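Side-chain contacts in protein BCAM1869 (PDB 4O2H), which probably acts as a transcriptional regulator in the quorum-sensing circuitry of Burkholderia cenocepacia and associates with other copies of itself: residues Pro13-Ser16 and Tyr20-Leu23; Trp63-Thr66 and Val71-Val74; Val76-Tyr81 and Leu126-Ala131; Trp80-Glu83 and Thr88-Ile91; Ala102-Ala105 and Asp109-Met112. One frame throughout, in Å; residues are numbered along the deposited sequence.

Contact 1. Residues Pro13-Ser16 and Tyr20-Leu23; sequences PGPS and YVRL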
loop_
_atom_site.group_PDB
_atom_site.type_symbol
_atom_site.label_atom_id
_atom_site.label_comp_id
_atom_site.label_asym_id
_atom_site.label_seq_id
_atom_site.Cartn_x
_atom_site.Cartn_y
_atom_site.Cartn_z
ATOM N N PRO A 13 -8.345 -22.234 0.690
ATOM C CA PRO A 13 -7.068 -22.375 1.409
ATOM C C PRO A 13 -6.512 -21.042 1.864
ATOM O O PRO A 13 -6.670 -20.031 1.195
ATOM C CB PRO A 13 -6.134 -23.018 0.376
ATOM C CG PRO A 13 -6.746 -22.725 -0.968
ATOM C CD PRO A 13 -8.155 -22.249 -0.780
ATOM N N GLY A 14 -5.899 -21.050 3.025
ATOM C CA GLY A 14 -5.209 -19.888 3.533
ATOM C C GLY A 14 -3.741 -20.085 3.203
ATOM O O GLY A 14 -3.351 -21.097 2.594
ATOM N N PRO A 15 -2.881 -19.141 3.599
ATOM C CA PRO A 15 -1.441 -19.343 3.386
ATOM C C PRO A 15 -0.901 -20.589 4.109
ATOM O O PRO A 15 -1.580 -21.171 4.969
ATOM C CB PRO A 15 -0.822 -18.074 4.034
ATOM C CG PRO A 15 -1.920 -17.085 4.139
ATOM C CD PRO A 15 -3.150 -17.901 4.366
ATOM N N SER A 16 0.363 -20.939 3.822
ATOM C CA SER A 16 1.102 -21.936 4.576
ATOM C C SER A 16 1.242 -21.419 6.023
ATOM O O SER A 16 1.108 -20.213 6.220
ATOM C CB SER A 16 2.485 -22.144 3.967
ATOM O OG SER A 16 2.415 -22.588 2.627
ATOM N N TYR A 20 3.054 -17.633 3.775
ATOM C CA TYR A 20 3.165 -17.525 2.315
ATOM C C TYR A 20 2.263 -18.492 1.610
ATOM O O TYR A 20 2.100 -19.615 2.083
ATOM C CB TYR A 20 4.601 -17.777 1.842
ATOM C CG TYR A 20 5.591 -16.752 2.336
ATOM C CD1 TYR A 20 5.762 -15.540 1.671
ATOM C CD2 TYR A 20 6.385 -17.003 3.457
ATOM C CE1 TYR A 20 6.727 -14.618 2.079
ATOM C CE2 TYR A 20 7.302 -16.051 3.922
ATOM C CZ TYR A 20 7.472 -14.864 3.218
ATOM O OH TYR A 20 8.378 -13.927 3.631
ATOM N N VAL A 21 1.672 -18.046 0.480
ATOM C CA VAL A 21 0.883 -18.840 -0.487
ATOM C C VAL A 21 1.904 -19.421 -1.463
ATOM O O VAL A 21 2.562 -18.650 -2.159
ATOM C CB VAL A 21 -0.219 -17.990 -1.215
ATOM C CG1 VAL A 21 -0.884 -18.792 -2.353
ATOM C CG2 VAL A 21 -1.266 -17.495 -0.216
ATOM N N ARG A 22 2.084 -20.743 -1.488
ATOM C CA ARG A 22 3.106 -21.372 -2.333
ATOM C C ARG A 22 2.573 -21.726 -3.694
ATOM O O ARG A 22 1.562 -22.417 -3.820
ATOM C CB ARG A 22 3.743 -22.570 -1.649
ATOM C CG ARG A 22 4.708 -22.097 -0.569
ATOM C CD ARG A 22 5.392 -23.187 0.249
ATOM N NE ARG A 22 6.534 -22.581 0.933
ATOM C CZ ARG A 22 6.449 -21.833 2.035
ATOM N NH1 ARG A 22 7.530 -21.264 2.540
ATOM N NH2 ARG A 22 5.281 -21.644 2.630
ATOM N N LEU A 23 3.225 -21.164 -4.725
ATOM C CA LEU A 23 2.800 -21.289 -6.115
ATOM C C LEU A 23 3.970 -21.606 -7.015
ATOM O O LEU A 23 5.036 -20.993 -6.889
ATOM C CB LEU A 23 2.138 -19.961 -6.574
ATOM C CG LEU A 23 0.877 -19.476 -5.863
ATOM C CD1 LEU A 23 0.553 -18.069 -6.269
ATOM C CD2 LEU A 23 -0.312 -20.395 -6.153
HETATM O O HOH W 1 0.490 -22.318 0.345
#
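Ser16 meets Tyr20 and Arg22 through both of its polar groups, an example of how one small residue can tie down a loop. Its backbone N donates to Tyr20 O at 2.8 Å, reaching that oxygen from well above the carbonyl plane, with an N-H...O angle of 160°. The hydroxyl is turned toward segment 20-23 because OG sits anti to the carbonyl carbon and beside the backbone N (chi1 -60°). There OG takes a weak hydrogen bond from Arg22 NH2 at 3.0 Å, lying in the plane of the guanidinium at its edge. A water completes this first shell: it is 3.0 Å from Ser16 OG and accepts from Arg22 N at 2.9 Å, so serine and strand are joined by backbone, side chain and solvent together. Pro15 adds only light apolar contact, its CB lying 4.3 Å from Val21 CG2.

The second shell fixes the arginine. Its chain runs extended from CG to NE, and beside the weak serine bond, NE makes a salt bridge with Asp109 and NH2 one with Asp18. Tyr20 points the other way and packs on Pro42 of the second subunit. The whole is a surface loop closed on the start of strand 21-24, which runs parallel to strand 100-103 in a two-stranded sheet.

Contact 2. Residues Trp63-Thr66 and Val71-Val74; sequences WHRT and VAYV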
loop_
_atom_site.group_PDB
_atom_site.type_symbol
_atom_site.label_atom_id
_atom_site.label_comp_id
_atom_site.label_asym_id
_atom_site.label_seq_id
_atom_site.Cartn_x
_atom_site.Cartn_y
_atom_site.Cartn_z
ATOM N N TRP A 63 -2.389 -4.710 -5.485
ATOM C CA TRP A 63 -3.086 -5.635 -6.375
ATOM C C TRP A 63 -3.437 -6.898 -5.586
ATOM O O TRP A 63 -2.821 -7.179 -4.555
ATOM C CB TRP A 63 -2.184 -5.971 -7.613
ATOM C CG TRP A 63 -2.000 -4.816 -8.585
ATOM C CD1 TRP A 63 -1.549 -3.560 -8.296
ATOM C CD2 TRP A 63 -2.395 -4.795 -9.968
ATOM N NE1 TRP A 63 -1.612 -2.763 -9.412
ATOM C CE2 TRP A 63 -2.122 -3.500 -10.460
ATOM C CE3 TRP A 63 -2.903 -5.767 -10.854
ATOM C CZ2 TRP A 63 -2.309 -3.154 -11.813
ATOM C CZ3 TRP A 63 -3.129 -5.414 -12.190
ATOM C CH2 TRP A 63 -2.859 -4.116 -12.650
ATOM N N HIS A 64 -4.473 -7.612 -6.010
ATOM C CA HIS A 64 -4.851 -8.818 -5.276
ATOM C C HIS A 64 -5.562 -9.825 -6.187
ATOM O O HIS A 64 -6.023 -9.499 -7.282
ATOM C CB HIS A 64 -5.680 -8.493 -3.979
ATOM C CG HIS A 64 -7.127 -8.082 -4.160
ATOM N ND1 HIS A 64 -7.924 -7.750 -3.055
ATOM C CD2 HIS A 64 -7.878 -7.947 -5.288
ATOM C CE1 HIS A 64 -9.111 -7.418 -3.547
ATOM N NE2 HIS A 64 -9.140 -7.530 -4.883
ATOM N N ARG A 65 -5.589 -11.065 -5.732
ATOM C CA ARG A 65 -6.348 -12.166 -6.318
ATOM C C ARG A 65 -7.251 -12.618 -5.232
ATOM O O ARG A 65 -6.765 -13.048 -4.162
ATOM C CB ARG A 65 -5.500 -13.310 -6.873
ATOM C CG ARG A 65 -6.432 -14.386 -7.441
ATOM C CD ARG A 65 -5.794 -15.729 -7.667
ATOM N NE ARG A 65 -5.212 -16.324 -6.466
ATOM C CZ ARG A 65 -4.504 -17.444 -6.488
ATOM N NH1 ARG A 65 -4.303 -18.088 -7.629
ATOM N NH2 ARG A 65 -4.003 -17.938 -5.373
ATOM N N THR A 66 -8.565 -12.455 -5.466
ATOM C CA THR A 66 -9.588 -12.770 -4.467
ATOM C C THR A 66 -9.627 -14.290 -4.162
ATOM O O THR A 66 -9.284 -15.119 -5.023
ATOM C CB THR A 66 -10.972 -12.238 -4.900
ATOM O OG1 THR A 66 -11.338 -12.837 -6.133
ATOM C CG2 THR A 66 -11.018 -10.713 -5.031
ATOM N N VAL A 71 -8.510 -21.705 -4.117
ATOM C CA VAL A 71 -7.809 -20.500 -4.575
ATOM C C VAL A 71 -7.550 -19.577 -3.357
ATOM O O VAL A 71 -8.487 -19.005 -2.781
ATOM C CB VAL A 71 -8.585 -19.790 -5.712
ATOM C CG1 VAL A 71 -7.918 -18.470 -6.120
ATOM C CG2 VAL A 71 -8.731 -20.703 -6.927
ATOM N N ALA A 72 -6.279 -19.447 -2.961
ATOM C CA ALA A 72 -5.945 -18.617 -1.815
ATOM C C ALA A 72 -5.912 -17.118 -2.195
ATOM O O ALA A 72 -5.706 -16.751 -3.359
ATOM C CB ALA A 72 -4.609 -19.052 -1.209
ATOM N N TYR A 73 -6.151 -16.254 -1.197
ATOM C CA TYR A 73 -6.092 -14.813 -1.356
ATOM C C TYR A 73 -4.633 -14.424 -1.546
ATOM O O TYR A 73 -3.793 -14.850 -0.766
ATOM C CB TYR A 73 -6.724 -14.099 -0.157
ATOM C CG TYR A 73 -6.730 -12.588 -0.297
ATOM C CD1 TYR A 73 -7.572 -11.955 -1.212
ATOM C CD2 TYR A 73 -5.905 -11.788 0.497
ATOM C CE1 TYR A 73 -7.598 -10.570 -1.334
ATOM C CE2 TYR A 73 -5.894 -10.396 0.353
ATOM C CZ TYR A 73 -6.755 -9.795 -0.552
ATOM O OH TYR A 73 -6.770 -8.437 -0.681
ATOM N N VAL A 74 -4.330 -13.721 -2.630
ATOM C CA VAL A 74 -2.970 -13.290 -2.952
ATOM C C VAL A 74 -2.911 -11.741 -2.982
ATOM O O VAL A 74 -3.787 -11.139 -3.589
ATOM C CB VAL A 74 -2.499 -13.921 -4.304
ATOM C CG1 VAL A 74 -1.254 -13.229 -4.848
ATOM C CG2 VAL A 74 -2.240 -15.411 -4.141
HETATM O O HOH W 2 -3.989 -21.013 -4.285
#
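The rings of His64 and Tyr73 cross obliquely, their planes 78° apart, and meet through a polar edge: Tyr73 OH lies in the plane of the imidazole, 2.7 Å from His64 ND1, in a hydrogen bond that either group could donate. At the edge of the phenol ring, near its plane, Thr66 CA approaches CD1 of Tyr73. The third flat group is the guanidinium of Arg65. Val71 CG1 rests over one of its faces, offset toward the rim and 3.5 Å from Arg65 NE, while Ala72 O stands at its edge, tilted from the plane. That carbonyl accepts from Arg65 NH2 at 2.9 Å and more weakly from NE, so two N-H groups grip one oxygen.

Here strands 55-65 and 74-83, antiparallel neighbours, meet at the loop end of a beta hairpin. Arg65 and Val74 form a hydrogen-bonded pair at this end, Arg65 N to Val74 O at 2.8 Å and Val74 N to Arg65 O at 3.0 Å. Arg65 leaves the strand with CG anti to the backbone N, then bends at chi3 (58°), which folds the guanidinium back over the loop and brings its NH2 within 3.3 Å of Val74 CG2. A water accepts from Ala72 N and, weakly, from Arg65 NH2. Beyond the hairpin, the Tyr73 ring stacks on His139 of the second subunit, and Tyr73 O accepts from Asn99 ND2.

Contact 3. Residues Val76-Tyr81 and Leu126-Ala131; sequences VGWDWY and LDWPAA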
loop_
_atom_site.group_PDB
_atom_site.type_symbol
_atom_site.label_atom_id
_atom_site.label_comp_id
_atom_site.label_asym_id
_atom_site.label_seq_id
_atom_site.Cartn_x
_atom_site.Cartn_y
_atom_site.Cartn_z
ATOM N N VAL A 76 -0.182 -8.398 -3.727
ATOM C CA VAL A 76 1.033 -8.001 -4.417
ATOM C C VAL A 76 1.016 -6.488 -4.489
ATOM O O VAL A 76 0.068 -5.888 -5.029
ATOM C CB VAL A 76 1.162 -8.656 -5.835
ATOM C CG1 VAL A 76 2.492 -8.280 -6.515
ATOM C CG2 VAL A 76 0.977 -10.187 -5.778
ATOM N N GLY A 77 2.050 -5.891 -3.918
ATOM C CA GLY A 77 2.217 -4.447 -3.901
ATOM C C GLY A 77 3.638 -4.059 -4.201
ATOM O O GLY A 77 4.555 -4.854 -4.040
ATOM N N TRP A 78 3.818 -2.870 -4.718
ATOM C CA TRP A 78 5.144 -2.382 -5.059
ATOM C C TRP A 78 5.116 -0.871 -5.195
ATOM O O TRP A 78 4.040 -0.251 -5.315
ATOM C CB TRP A 78 5.671 -3.041 -6.375
ATOM C CG TRP A 78 4.868 -2.691 -7.608
ATOM C CD1 TRP A 78 5.192 -1.756 -8.561
ATOM C CD2 TRP A 78 3.700 -3.381 -8.104
ATOM N NE1 TRP A 78 4.283 -1.792 -9.588
ATOM C CE2 TRP A 78 3.355 -2.781 -9.340
ATOM C CE3 TRP A 78 2.885 -4.416 -7.598
ATOM C CZ2 TRP A 78 2.220 -3.171 -10.071
ATOM C CZ3 TRP A 78 1.749 -4.776 -8.303
ATOM C CH2 TRP A 78 1.438 -4.179 -9.539
ATOM N N ASP A 79 6.317 -0.293 -5.198
ATOM C CA ASP A 79 6.579 1.115 -5.494
ATOM C C ASP A 79 6.938 1.238 -6.950
ATOM O O ASP A 79 7.632 0.370 -7.516
ATOM C CB ASP A 79 7.696 1.698 -4.605
ATOM C CG ASP A 79 7.321 1.881 -3.148
ATOM O OD1 ASP A 79 6.112 1.773 -2.818
ATOM O OD2 ASP A 79 8.223 2.153 -2.340
ATOM N N TRP A 80 6.437 2.303 -7.580
ATOM C CA TRP A 80 6.705 2.560 -9.004
ATOM C C TRP A 80 7.151 4.006 -9.212
ATOM O O TRP A 80 6.993 4.833 -8.339
ATOM C CB TRP A 80 5.460 2.254 -9.868
ATOM C CG TRP A 80 4.259 3.039 -9.412
ATOM C CD1 TRP A 80 3.314 2.632 -8.517
ATOM C CD2 TRP A 80 3.958 4.416 -9.717
ATOM N NE1 TRP A 80 2.442 3.657 -8.252
ATOM C CE2 TRP A 80 2.817 4.768 -8.970
ATOM C CE3 TRP A 80 4.534 5.384 -10.575
ATOM C CZ2 TRP A 80 2.261 6.056 -9.014
ATOM C CZ3 TRP A 80 3.982 6.656 -10.619
ATOM C CH2 TRP A 80 2.855 6.981 -9.853
ATOM N N TYR A 81 7.686 4.299 -10.376
ATOM C CA TYR A 81 8.010 5.640 -10.794
ATOM C C TYR A 81 7.739 5.730 -12.265
ATOM O O TYR A 81 7.812 4.733 -12.999
ATOM C CB TYR A 81 9.425 6.144 -10.405
ATOM C CG TYR A 81 10.613 5.446 -11.027
ATOM C CD1 TYR A 81 11.146 5.879 -12.236
ATOM C CD2 TYR A 81 11.274 4.418 -10.354
ATOM C CE1 TYR A 81 12.258 5.258 -12.802
ATOM C CE2 TYR A 81 12.399 3.799 -10.902
ATOM C CZ TYR A 81 12.885 4.224 -12.128
ATOM O OH TYR A 81 14.000 3.634 -12.669
ATOM N N LEU A 126 0.400 -8.390 -17.358
ATOM C CA LEU A 126 -0.941 -7.891 -17.005
ATOM C C LEU A 126 -1.085 -6.406 -17.332
ATOM O O LEU A 126 -2.138 -5.827 -17.061
ATOM C CB LEU A 126 -1.293 -8.165 -15.522
ATOM C CG LEU A 126 -1.514 -9.659 -15.171
ATOM C CD1 LEU A 126 -1.624 -9.857 -13.680
ATOM C CD2 LEU A 126 -2.769 -10.241 -15.873
ATOM N N ASP A 127 -0.038 -5.786 -17.939
ATOM C CA ASP A 127 -0.023 -4.366 -18.323
ATOM C C ASP A 127 -0.387 -3.515 -17.097
ATOM O O ASP A 127 -1.246 -2.625 -17.158
ATOM C CB ASP A 127 -0.959 -4.075 -19.539
ATOM C CG ASP A 127 -0.774 -2.692 -20.192
ATOM O OD1 ASP A 127 0.342 -2.117 -20.086
ATOM O OD2 ASP A 127 -1.731 -2.208 -20.844
ATOM N N TRP A 128 0.303 -3.801 -15.967
ATOM C CA TRP A 128 0.079 -3.085 -14.737
ATOM C C TRP A 128 0.155 -1.548 -14.934
ATOM O O TRP A 128 -0.650 -0.878 -14.299
ATOM C CB TRP A 128 1.007 -3.566 -13.625
ATOM C CG TRP A 128 2.440 -3.152 -13.741
ATOM C CD1 TRP A 128 3.475 -3.907 -14.202
ATOM C CD2 TRP A 128 3.008 -1.908 -13.312
ATOM N NE1 TRP A 128 4.643 -3.193 -14.149
ATOM C CE2 TRP A 128 4.394 -1.967 -13.587
ATOM C CE3 TRP A 128 2.471 -0.718 -12.773
ATOM C CZ2 TRP A 128 5.257 -0.897 -13.320
ATOM C CZ3 TRP A 128 3.326 0.342 -12.506
ATOM C CH2 TRP A 128 4.703 0.245 -12.780
ATOM N N PRO A 129 1.031 -0.935 -15.778
ATOM C CA PRO A 129 1.004 0.545 -15.885
ATOM C C PRO A 129 -0.340 1.128 -16.321
ATOM O O PRO A 129 -0.654 2.240 -15.910
ATOM C CB PRO A 129 2.060 0.841 -16.950
ATOM C CG PRO A 129 2.985 -0.320 -16.877
ATOM C CD PRO A 129 2.077 -1.489 -16.668
ATOM N N ALA A 130 -1.102 0.418 -17.170
ATOM C CA ALA A 130 -2.401 0.941 -17.650
ATOM C C ALA A 130 -3.381 1.154 -16.468
ATOM O O ALA A 130 -3.964 2.230 -16.356
ATOM C CB ALA A 130 -3.008 0.011 -18.702
ATOM N N ALA A 131 -3.491 0.174 -15.546
ATOM C CA ALA A 131 -4.414 0.319 -14.411
ATOM C C ALA A 131 -3.909 1.308 -13.338
ATOM O O ALA A 131 -4.718 1.980 -12.704
ATOM C CB ALA A 131 -4.721 -1.028 -13.793
#
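Trp78 drives one edge of its indole into the face of Trp128, a T-shaped (edge-to-face) pair with planes at 84° and the centroids of the Trp78 five-membered and Trp128 six-membered rings 4.7 Å apart. The approaching edge runs from NE1 to CZ2: Trp78 CZ2 lies 3.6 Å from Trp128 CD2, and Trp78 NE1 stands 3.7 Å from Trp128 CZ3. Placing CG between the backbone N and the carbonyl carbon (chi1 65°) sets this edge against Trp128. NE1 is buried with no hydrogen-bond partner in the model, so the pi face it meets is probably its main electrostatic compensation. The opposite face of Trp128 carries CD of the following residue, Pro129.

Trp80 joins differently. Its closest atom is CB, 3.6 Å from Trp128 CH2, while the rest of the side chain leads away and its NE1 bonds to Tyr60 O. Leu123 of helix 112-125 borders the cluster, and a Schellman motif at Asp127 closes that helix, just before helix 128-138 begins. The pair belongs to the buried core between the antiparallel sheet of strand 74-83 and the helices 112-125 and 128-138 packed on it.

Contact 4. Residues Trp80-Glu83 and Thr88-Ile91; sequences WYLE and TFVI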
loop_
_atom_site.group_PDB
_atom_site.type_symbol
_atom_site.label_atom_id
_atom_site.label_comp_id
_atom_site.label_asym_id
_atom_site.label_seq_id
_atom_site.Cartn_x
_atom_site.Cartn_y
_atom_site.Cartn_z
ATOM N N TRP A 80 6.437 2.303 -7.580
ATOM C CA TRP A 80 6.705 2.560 -9.004
ATOM C C TRP A 80 7.151 4.006 -9.212
ATOM O O TRP A 80 6.993 4.833 -8.339
ATOM C CB TRP A 80 5.460 2.254 -9.868
ATOM C CG TRP A 80 4.259 3.039 -9.412
ATOM C CD1 TRP A 80 3.314 2.632 -8.517
ATOM C CD2 TRP A 80 3.958 4.416 -9.717
ATOM N NE1 TRP A 80 2.442 3.657 -8.252
ATOM C CE2 TRP A 80 2.817 4.768 -8.970
ATOM C CE3 TRP A 80 4.534 5.384 -10.575
ATOM C CZ2 TRP A 80 2.261 6.056 -9.014
ATOM C CZ3 TRP A 80 3.982 6.656 -10.619
ATOM C CH2 TRP A 80 2.855 6.981 -9.853
ATOM N N TYR A 81 7.686 4.299 -10.376
ATOM C CA TYR A 81 8.010 5.640 -10.794
ATOM C C TYR A 81 7.739 5.730 -12.265
ATOM O O TYR A 81 7.812 4.733 -12.999
ATOM C CB TYR A 81 9.425 6.144 -10.405
ATOM C CG TYR A 81 10.613 5.446 -11.027
ATOM C CD1 TYR A 81 11.146 5.879 -12.236
ATOM C CD2 TYR A 81 11.274 4.418 -10.354
ATOM C CE1 TYR A 81 12.258 5.258 -12.802
ATOM C CE2 TYR A 81 12.399 3.799 -10.902
ATOM C CZ TYR A 81 12.885 4.224 -12.128
ATOM O OH TYR A 81 14.000 3.634 -12.669
ATOM N N LEU A 82 7.395 6.935 -12.688
ATOM C CA LEU A 82 7.144 7.229 -14.071
ATOM C C LEU A 82 8.327 8.043 -14.595
ATOM O O LEU A 82 8.553 9.161 -14.130
ATOM C CB LEU A 82 5.797 7.985 -14.189
ATOM C CG LEU A 82 5.456 8.590 -15.555
ATOM C CD1 LEU A 82 5.297 7.489 -16.605
ATOM C CD2 LEU A 82 4.232 9.421 -15.438
ATOM N N GLU A 83 9.094 7.473 -15.559
ATOM C CA GLU A 83 10.244 8.148 -16.159
ATOM C C GLU A 83 9.801 9.349 -16.964
ATOM O O GLU A 83 8.763 9.295 -17.632
ATOM C CB GLU A 83 11.057 7.216 -17.054
ATOM C CG GLU A 83 11.948 6.249 -16.298
ATOM C CD GLU A 83 13.280 5.990 -16.976
ATOM O OE1 GLU A 83 13.313 5.975 -18.230
ATOM O OE2 GLU A 83 14.292 5.827 -16.253
ATOM N N THR A 88 7.810 5.771 -19.456
ATOM C CA THR A 88 7.657 4.386 -19.044
ATOM C C THR A 88 7.542 4.248 -17.509
ATOM O O THR A 88 8.284 4.880 -16.758
ATOM C CB THR A 88 8.776 3.488 -19.646
ATOM O OG1 THR A 88 8.382 2.132 -19.479
ATOM C CG2 THR A 88 10.133 3.666 -18.994
ATOM N N PHE A 89 6.604 3.418 -17.073
ATOM C CA PHE A 89 6.397 3.057 -15.678
ATOM C C PHE A 89 7.369 1.974 -15.322
ATOM O O PHE A 89 7.569 1.060 -16.119
ATOM C CB PHE A 89 4.974 2.583 -15.436
ATOM C CG PHE A 89 3.990 3.718 -15.357
ATOM C CD1 PHE A 89 3.395 4.222 -16.505
ATOM C CD2 PHE A 89 3.637 4.263 -14.131
ATOM C CE1 PHE A 89 2.450 5.242 -16.426
ATOM C CE2 PHE A 89 2.687 5.281 -14.056
ATOM C CZ PHE A 89 2.081 5.744 -15.201
ATOM N N VAL A 90 8.005 2.098 -14.148
ATOM C CA VAL A 90 9.064 1.231 -13.674
ATOM C C VAL A 90 8.759 0.765 -12.247
ATOM O O VAL A 90 8.414 1.591 -11.406
ATOM C CB VAL A 90 10.458 1.976 -13.709
ATOM C CG1 VAL A 90 11.618 1.046 -13.331
ATOM C CG2 VAL A 90 10.735 2.670 -15.047
ATOM N N ILE A 91 8.987 -0.531 -11.960
ATOM C CA ILE A 91 8.950 -1.105 -10.619
ATOM C C ILE A 91 10.256 -0.715 -9.985
ATOM O O ILE A 91 11.309 -1.164 -10.445
ATOM C CB ILE A 91 8.729 -2.634 -10.587
ATOM C CG1 ILE A 91 7.436 -3.017 -11.334
ATOM C CG2 ILE A 91 8.692 -3.111 -9.096
ATOM C CD1 ILE A 91 6.993 -4.461 -11.246
#
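Phe89 is wedged between Leu82 and Trp80 on the packed face of the sheet. Leu82 CD1 sits over its ring in a CH-pi contact, 3.8 Å from the centroid and 17° off the normal, and Trp80 CE3 comes to the edge of the same ring, 3.8 Å from Phe89 CD2. Trp128 of helix 128-138 also touches Phe89 and Ile91.

Strands 74-83 and 89-98 form a beta hairpin here: Tyr81 and Val90 are a hydrogen-bonded pair, Tyr81 N to Val90 O at 3.0 Å and Val90 N to Tyr81 O at 2.9 Å, flanked by the non-hydrogen-bonded pairs Trp80-Ile91 and Leu82-Phe89.

The other face is more exposed but no less close here. Tyr81 lies down over its neighbour strand (chi1 65°), offering a ring face to Val90 CB 3.8 Å from the centroid. Towards the exposed turn, packing thins: Glu83 OE1 comes no nearer than 4.0 Å to Thr88 CG2 and bonds instead to Thr86 OG1, although Glu83 N still donates to Thr88 O at 3.0 Å.

Contact 5. Residues Ala102-Ala105 and Asp109-Met112; sequences AIDA and DIGM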
loop_
_atom_site.group_PDB
_atom_site.type_symbol
_atom_site.label_atom_id
_atom_site.label_comp_id
_atom_site.label_asym_id
_atom_site.label_seq_id
_atom_site.Cartn_x
_atom_site.Cartn_y
_atom_site.Cartn_z
ATOM N N ALA A 102 7.429 -18.456 -4.260
ATOM C CA ALA A 102 7.522 -19.299 -5.443
ATOM C C ALA A 102 8.335 -20.544 -5.144
ATOM O O ALA A 102 9.381 -20.491 -4.486
ATOM C CB ALA A 102 8.123 -18.538 -6.612
ATOM N N ILE A 103 7.822 -21.682 -5.599
ATOM C CA ILE A 103 8.436 -22.982 -5.372
ATOM C C ILE A 103 8.905 -23.572 -6.701
ATOM O O ILE A 103 8.413 -23.159 -7.748
ATOM C CB ILE A 103 7.462 -23.929 -4.610
ATOM C CG1 ILE A 103 6.094 -24.062 -5.344
ATOM C CG2 ILE A 103 7.293 -23.448 -3.152
ATOM C CD1 ILE A 103 5.293 -25.282 -5.053
ATOM N N ASP A 104 9.858 -24.528 -6.662
ATOM C CA ASP A 104 10.356 -25.158 -7.875
ATOM C C ASP A 104 9.575 -26.463 -8.190
ATOM O O ASP A 104 8.538 -26.748 -7.569
ATOM C CB ASP A 104 11.887 -25.404 -7.792
ATOM C CG ASP A 104 12.426 -26.323 -6.695
ATOM O OD1 ASP A 104 11.771 -27.348 -6.393
ATOM O OD2 ASP A 104 13.564 -26.091 -6.239
ATOM N N ALA A 105 10.087 -27.231 -9.177
ATOM C CA ALA A 105 9.547 -28.504 -9.655
ATOM C C ALA A 105 9.480 -29.563 -8.553
ATOM O O ALA A 105 8.566 -30.393 -8.566
ATOM C CB ALA A 105 10.398 -29.026 -10.808
ATOM N N ASP A 109 11.171 -24.074 -1.933
ATOM C CA ASP A 109 11.132 -22.616 -2.071
ATOM C C ASP A 109 12.280 -22.120 -2.933
ATOM O O ASP A 109 13.359 -22.711 -2.907
ATOM C CB ASP A 109 11.220 -21.954 -0.685
ATOM C CG ASP A 109 10.010 -22.167 0.202
ATOM O OD1 ASP A 109 9.024 -22.776 -0.269
ATOM O OD2 ASP A 109 10.027 -21.674 1.354
ATOM N N ILE A 110 12.064 -21.036 -3.684
ATOM C CA ILE A 110 13.149 -20.507 -4.502
ATOM C C ILE A 110 13.585 -19.143 -3.978
ATOM O O ILE A 110 14.471 -18.523 -4.570
ATOM C CB ILE A 110 12.862 -20.499 -6.025
ATOM C CG1 ILE A 110 11.713 -19.525 -6.446
ATOM C CG2 ILE A 110 12.740 -21.926 -6.572
ATOM C CD1 ILE A 110 11.494 -19.458 -8.010
ATOM N N GLY A 111 13.004 -18.728 -2.843
ATOM C CA GLY A 111 13.358 -17.487 -2.165
ATOM C C GLY A 111 12.729 -16.219 -2.710
ATOM O O GLY A 111 12.245 -16.184 -3.844
HETATM N N MSE A 112 12.773 -15.157 -1.880
HETATM C CA MSE A 112 12.212 -13.817 -2.113
HETATM C C MSE A 112 12.578 -13.217 -3.456
HETATM O O MSE A 112 11.690 -12.686 -4.129
HETATM C CB MSE A 112 12.668 -12.823 -1.025
HETATM C CG MSE A 112 12.389 -13.292 0.388
HETATM SE SE MSE A 112 10.593 -13.988 0.540
HETATM C CE MSE A 112 9.670 -12.298 0.881
#
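Asp104, whose CB rests 3.8 Å from Ile110 CG2, offers its OD1 to two backbone N-H groups, those of Lys106 and Ala108. The first of these bonds makes an Asx turn, and the pair together shape the tight loop by which strand 100-103 reverses toward helix 112-125. Across the loop's base, Ile103 and Asp109 form a single bridge, secured by Ile110 N donating to Ala102 O at 2.9 Å. This bond lies in the carbonyl plane, with an N-H...O angle of 147°.

Ile110 does the apolar work. With CG1 placed between the backbone N and the carbonyl carbon (chi1 66°), its two branches part: CG1 packs on Ala102 CB at 3.7 Å, whereas CG2 goes to Asp104. The Asp109 carboxylate turns from this pair to the opposite flank, where OD1 lies 3.4 Å from Ile103 CG2 and also serves the salt bridge to Arg22.

Gly111 follows as the helix N-cap, its positive phi (81°) a conformation that favours glycine. Selenomethionine Met112 opens the helix and packs on Ser43 of the second subunit. Thr115 OG1, one turn into the helix, bonds both to Gly111 O and to Ala102 N.

In the fold
Contacts 1 and 2 lie on the opposite side of the chain's centre from contact 4. Contacts 1 and 5, centres 12 Å apart, share the parallel pair 21-24 and 100-103; Arg22 NE meets Asp109 OD1 at 2.8 Å. Contact 1 also leans on contact 2, with Val21 CG2 3.8 Å from Ala72 CB. Contacts 3 and 4 lie 9 Å apart between centres and share Trp80 and Tyr81. Contact 2 joins contact 3 within the antiparallel sheet through a probable hydrogen bond, Trp63 N to Val76 O at 2.8 Å; separately, Trp63 CH2 lies 3.7 Å from Trp128 CA. Contact 5 is nested in sequence within the loop that contact 3 closes, yet the two centres are about 23 Å apart.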